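Local coordinates for N-acetyltransferase domain-containing protein (Pyrococcus horikoshii, PDB 1WWZ), which binds acetyl-coenzyme A and, as a member of the GNAT family, probably transfers its acetyl group to an acceptor not yet identified, at residues Lys52-Phe58 with Phe69-Lys74. Numbering follows the deposited sequence.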
loop_
_atom_site.group_PDB
_atom_site.type_symbol
_atom_site.label_atom_id
_atom_site.label_comp_id
_atom_site.label_asym_id
_atom_site.label_seq_id
_atom_site.Cartn_x
_atom_site.Cartn_y
_atom_site.Cartn_z
ATOM N N LYS A 52 -4.652 23.500 4.676
ATOM C CA LYS A 52 -4.160 22.868 5.890
ATOM C C LYS A 52 -3.165 21.731 5.677
ATOM O O LYS A 52 -2.230 21.568 6.469
ATOM C CB LYS A 52 -5.345 22.333 6.696
ATOM C CG LYS A 52 -5.113 22.277 8.192
ATOM C CD LYS A 52 -4.977 23.678 8.767
ATOM C CE LYS A 52 -6.181 24.539 8.397
ATOM N NZ LYS A 52 -5.825 25.699 7.525
ATOM N N ALA A 53 -3.350 20.949 4.615
ATOM C CA ALA A 53 -2.477 19.800 4.383
ATOM C C ALA A 53 -2.180 19.445 2.924
ATOM O O ALA A 53 -2.227 18.272 2.541
ATOM C CB ALA A 53 -3.067 18.580 5.098
ATOM N N SER A 54 -1.853 20.447 2.117
ATOM C CA SER A 54 -1.550 20.209 0.711
ATOM C C SER A 54 -0.435 19.178 0.531
ATOM O O SER A 54 -0.454 18.391 -0.415
ATOM C CB SER A 54 -1.148 21.521 0.035
ATOM O OG SER A 54 -0.098 22.154 0.744
ATOM N N ASP A 55 0.526 19.177 1.450
ATOM C CA ASP A 55 1.651 18.252 1.378
ATOM C C ASP A 55 1.242 16.779 1.414
ATOM O O ASP A 55 2.018 15.913 1.020
ATOM C CB ASP A 55 2.635 18.543 2.515
ATOM C CG ASP A 55 3.902 17.715 2.418
ATOM O OD1 ASP A 55 4.502 17.670 1.322
ATOM O OD2 ASP A 55 4.303 17.114 3.437
ATOM N N GLY A 56 0.029 16.494 1.881
ATOM C CA GLY A 56 -0.427 15.114 1.953
ATOM C C GLY A 56 -1.719 14.880 1.194
ATOM O O GLY A 56 -2.512 14.007 1.543
ATOM N N PHE A 57 -1.928 15.674 0.151
ATOM C CA PHE A 57 -3.122 15.580 -0.680
ATOM C C PHE A 57 -2.795 14.633 -1.835
ATOM O O PHE A 57 -2.111 15.013 -2.786
ATOM C CB PHE A 57 -3.475 16.975 -1.208
ATOM C CG PHE A 57 -4.942 17.192 -1.441
ATOM C CD1 PHE A 57 -5.647 18.109 -0.668
ATOM C CD2 PHE A 57 -5.610 16.511 -2.450
ATOM C CE1 PHE A 57 -7.001 18.348 -0.901
ATOM C CE2 PHE A 57 -6.964 16.740 -2.691
ATOM C CZ PHE A 57 -7.660 17.664 -1.914
ATOM N N PHE A 58 -3.271 13.395 -1.737
ATOM C CA PHE A 58 -3.020 12.380 -2.756
ATOM C C PHE A 58 -4.254 12.110 -3.600
ATOM O O PHE A 58 -5.364 12.042 -3.080
ATOM C CB PHE A 58 -2.586 11.068 -2.096
ATOM C CG PHE A 58 -1.223 11.124 -1.486
ATOM C CD1 PHE A 58 -0.092 10.933 -2.270
ATOM C CD2 PHE A 58 -1.066 11.399 -0.130
ATOM C CE1 PHE A 58 1.179 11.016 -1.714
ATOM C CE2 PHE A 58 0.200 11.485 0.437
ATOM C CZ PHE A 58 1.327 11.294 -0.358
ATOM N N PHE A 69 -9.495 10.589 -3.935
ATOM C CA PHE A 69 -8.435 11.307 -3.249
ATOM C C PHE A 69 -8.499 11.130 -1.748
ATOM O O PHE A 69 -9.516 10.709 -1.196
ATOM C CB PHE A 69 -8.448 12.804 -3.635
ATOM C CG PHE A 69 -9.622 13.584 -3.102
ATOM C CD1 PHE A 69 -9.528 14.273 -1.896
ATOM C CD2 PHE A 69 -10.807 13.678 -3.832
ATOM C CE1 PHE A 69 -10.591 15.052 -1.425
ATOM C CE2 PHE A 69 -11.877 14.452 -3.372
ATOM C CZ PHE A 69 -11.770 15.140 -2.168
ATOM N N ILE A 70 -7.384 11.417 -1.094
ATOM C CA ILE A 70 -7.305 11.307 0.351
ATOM C C ILE A 70 -6.430 12.459 0.819
ATOM O O ILE A 70 -5.457 12.822 0.154
ATOM C CB ILE A 70 -6.724 9.924 0.779
ATOM C CG1 ILE A 70 -6.810 9.770 2.299
ATOM C CG2 ILE A 70 -5.288 9.761 0.279
ATOM C CD1 ILE A 70 -6.565 8.333 2.780
ATOM N N VAL A 71 -6.804 13.055 1.943
ATOM C CA VAL A 71 -6.075 14.190 2.495
ATOM C C VAL A 71 -5.412 13.759 3.789
ATOM O O VAL A 71 -6.091 13.468 4.768
ATOM C CB VAL A 71 -7.037 15.360 2.768
ATOM C CG1 VAL A 71 -6.281 16.544 3.354
ATOM C CG2 VAL A 71 -7.731 15.755 1.468
ATOM N N CYS A 72 -4.082 13.720 3.769
ATOM C CA CYS A 72 -3.282 13.285 4.912
ATOM C C CYS A 72 -2.551 14.460 5.554
ATOM O O CYS A 72 -1.780 15.151 4.894
ATOM C CB CYS A 72 -2.275 12.240 4.440
ATOM S SG CYS A 72 -2.984 11.055 3.259
ATOM N N ASP A 73 -2.788 14.670 6.844
ATOM C CA ASP A 73 -2.176 15.776 7.577
ATOM C C ASP A 73 -1.135 15.266 8.570
ATOM O O ASP A 73 -1.486 14.652 9.571
ATOM C CB ASP A 73 -3.264 16.542 8.336
ATOM C CG ASP A 73 -2.808 17.916 8.793
ATOM O OD1 ASP A 73 -1.593 18.103 9.015
ATOM O OD2 ASP A 73 -3.675 18.804 8.940
ATOM N N LYS A 74 0.140 15.539 8.306
ATOM C CA LYS A 74 1.206 15.088 9.200
ATOM C C LYS A 74 1.363 16.027 10.392
ATOM O O LYS A 74 2.145 15.756 11.303
ATOM C CB LYS A 74 2.536 15.014 8.440
ATOM C CG LYS A 74 3.058 16.370 7.978
ATOM C CD LYS A 74 4.408 16.248 7.285
ATOM C CE LYS A 74 5.034 17.617 7.035
ATOM N NZ LYS A 74 4.199 18.486 6.151
HETATM O O HOH W 1 -0.182 19.871 7.515
#
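Three backbone hydrogen bonds tie strand 65-78 to the chain leaving helix 38-53. F58 and I70 form an antiparallel hydrogen-bonded pair, F58 N to I70 O and I70 N to F58 O both 2.9 Å, and C72 N donates to G56 O at 2.7 Å. In the turn leading into the strand, G56 N donates to A53 O (2.9 Å), and F57 N, already in the strand, donates back to S54 O (3.1 Å). V71, in the non-hydrogen-bonded pair with F57, turns its backbone bonds to H89 and E90 of the next strand, and places CG2 over the F57 ring in a CH-pi contact. At the open end, D55 OD2 accepts from K74 NZ in a 3.0 Å salt bridge, and one water donates to K52 O (2.9 Å) and D73 OD1 (2.7 Å). Both carboxylates have further partners: D55 OD1 pairs with K8, D73 OD1 also accepts from D75 N, and D73 OD2 is hydrogen-bonded to H89 NE2. The pairing is that of an antiparallel beta hairpin (strands 57-62 and 65-78), following helix 38-53, in the central sheet of the GNAT fold, with I70 near F91 of the acetyl-CoA site.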